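Local coordinates for protein endo-1,3-beta-glucanase (Streptomyces sioyaensis, PDB 3DGT) that probably hydrolyses internal 1,3-beta-glucosidic linkages of beta-glucans through this catalytic domain of glycoside hydrolase family 16, at residues 99-104 against 192-197. Residues are numbered along the deposited sequence; the frame is centred on the assembly and turned at random.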
# COMPACT_ATOMS: atom_id res chain seq x y z
N LYS A 99 -2.53 3.60 20.34
CA LYS A 99 -1.85 3.83 19.07
C LYS A 99 -1.77 2.53 18.29
O LYS A 99 -1.76 1.45 18.87
CB LYS A 99 -0.44 4.38 19.28
CG LYS A 99 -0.35 5.66 20.09
CD LYS A 99 1.09 6.16 20.14
CE LYS A 99 1.24 7.28 21.15
NZ LYS A 99 2.66 7.72 21.31
N LEU A 100 -1.67 2.65 16.97
CA LEU A 100 -1.44 1.50 16.10
C LEU A 100 -0.30 1.83 15.16
O LEU A 100 -0.15 2.97 14.76
CB LEU A 100 -2.70 1.19 15.28
CG LEU A 100 -2.81 -0.22 14.68
CD1 LEU A 100 -3.23 -1.23 15.76
CD2 LEU A 100 -3.78 -0.23 13.50
N ARG A 101 0.52 0.84 14.84
CA ARG A 101 1.51 0.98 13.76
C ARG A 101 1.29 -0.11 12.73
O ARG A 101 1.21 -1.29 13.08
CB ARG A 101 2.95 0.93 14.28
CG ARG A 101 3.40 2.24 14.90
CD ARG A 101 4.77 2.12 15.53
NE ARG A 101 5.17 3.38 16.16
CZ ARG A 101 6.35 3.59 16.74
NH1 ARG A 101 7.27 2.63 16.79
NH2 ARG A 101 6.60 4.78 17.29
N VAL A 102 1.21 0.29 11.47
CA VAL A 102 1.10 -0.65 10.35
C VAL A 102 2.35 -0.46 9.51
O VAL A 102 2.65 0.66 9.10
CB VAL A 102 -0.19 -0.41 9.53
CG1 VAL A 102 -0.29 -1.40 8.36
CG2 VAL A 102 -1.42 -0.52 10.44
N GLU A 103 3.09 -1.55 9.29
CA GLU A 103 4.44 -1.45 8.74
C GLU A 103 4.73 -2.56 7.76
O GLU A 103 4.33 -3.70 7.97
CB GLU A 103 5.44 -1.52 9.89
CG GLU A 103 6.89 -1.41 9.50
CD GLU A 103 7.78 -1.21 10.71
OE1 GLU A 103 7.76 -0.08 11.27
OE2 GLU A 103 8.46 -2.17 11.13
N ALA A 104 5.45 -2.21 6.70
CA ALA A 104 6.01 -3.22 5.81
C ALA A 104 7.46 -2.90 5.53
O ALA A 104 7.83 -1.73 5.41
CB ALA A 104 5.23 -3.31 4.51
N THR A 192 11.83 0.37 5.37
CA THR A 192 10.66 0.14 6.22
C THR A 192 9.71 1.32 6.07
O THR A 192 10.12 2.47 6.18
CB THR A 192 11.13 -0.01 7.70
OG1 THR A 192 12.09 -1.08 7.76
CG2 THR A 192 10.01 -0.32 8.63
N TYR A 193 8.44 1.02 5.80
CA TYR A 193 7.40 2.02 5.58
C TYR A 193 6.35 1.84 6.64
O TYR A 193 5.79 0.76 6.78
CB TYR A 193 6.81 1.86 4.17
CG TYR A 193 7.86 1.97 3.09
CD1 TYR A 193 8.56 0.85 2.66
CD2 TYR A 193 8.17 3.20 2.52
CE1 TYR A 193 9.55 0.95 1.70
CE2 TYR A 193 9.15 3.31 1.56
CZ TYR A 193 9.82 2.19 1.14
OH TYR A 193 10.79 2.32 0.18
N THR A 194 6.07 2.91 7.39
CA THR A 194 5.28 2.80 8.61
C THR A 194 4.22 3.89 8.71
O THR A 194 4.47 5.05 8.38
CB THR A 194 6.20 2.91 9.86
OG1 THR A 194 7.30 2.00 9.72
CG2 THR A 194 5.44 2.57 11.15
N MET A 195 3.04 3.48 9.16
CA MET A 195 1.96 4.40 9.49
C MET A 195 1.69 4.24 10.97
O MET A 195 1.41 3.13 11.43
CB MET A 195 0.73 4.04 8.66
CG MET A 195 -0.47 4.98 8.77
SD MET A 195 -1.38 4.88 10.34
CE MET A 195 -1.86 3.16 10.38
N GLU A 196 1.81 5.34 11.73
CA GLU A 196 1.37 5.35 13.12
C GLU A 196 0.08 6.16 13.25
O GLU A 196 -0.00 7.32 12.84
CB GLU A 196 2.44 5.89 14.07
CG GLU A 196 1.95 5.98 15.51
CD GLU A 196 2.98 6.53 16.47
OE1 GLU A 196 3.95 5.81 16.77
OE2 GLU A 196 2.80 7.66 16.94
N TRP A 197 -0.93 5.50 13.81
CA TRP A 197 -2.25 6.06 14.01
C TRP A 197 -2.36 6.31 15.51
O TRP A 197 -2.42 5.36 16.31
CB TRP A 197 -3.25 5.01 13.53
CG TRP A 197 -4.72 5.33 13.57
CD1 TRP A 197 -5.36 6.41 14.13
CD2 TRP A 197 -5.75 4.47 13.07
NE1 TRP A 197 -6.73 6.28 13.97
CE2 TRP A 197 -6.99 5.09 13.33
CE3 TRP A 197 -5.73 3.23 12.41
CZ2 TRP A 197 -8.20 4.51 12.95
CZ3 TRP A 197 -6.93 2.65 12.05
CH2 TRP A 197 -8.15 3.29 12.31
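Glu-196 OE1 is gripped by two nitrogens of Arg-101, with NE at 2.8 Å and NH2 at 2.9 Å. The guanidinium meets it side-on, its plane only 11° from that of the carboxylate; NE takes the anti lone pair, whereas NH2 comes nearly along the C-O axis. Both chains run extended to this meeting, and Arg-101 CG touches Glu-196 CB where the two chains cross. The other oxygen, OE2, forms a salt bridge with Arg-207, so the carboxylate is shared between two arginines. Lys-99 NZ, 4.4 Å from Glu-196 OE2, adds a third positive charge beyond bonding range, and together they would favour the ionised acid. A leucine in place of Arg-101 would probably cost OE1 both donors and leave the carboxylate, still bridged to Arg-207 through OE2, freer to turn.

On the same face, Thr-194 OG1 donates to Glu-103 OE1 over 2.6 Å, arriving on the anti side but 26° out of the carboxylate plane. Tyr-270 OH bonds the other oxygen of Glu-103, so each carboxylate oxygen has a partner.

The opposite face is largely apolar. Met-195, bent at chi2 (-73°) and chi3, brings CE to 3.7 Å from Val-102 CG2, and Leu-100 CD2 approaches Trp-197 CE3 obliquely.

Six backbone bonds, two each at Leu-100/Trp-197, Val-102/Met-195 and Ala-104/Tyr-193, establish antiparallel pairing. In this beta-sandwich of the concanavalin clan, the pair lies between strands 266-276 and 205-210, while its apolar face packs against Phe-123 and Met-125 of strand 119-127.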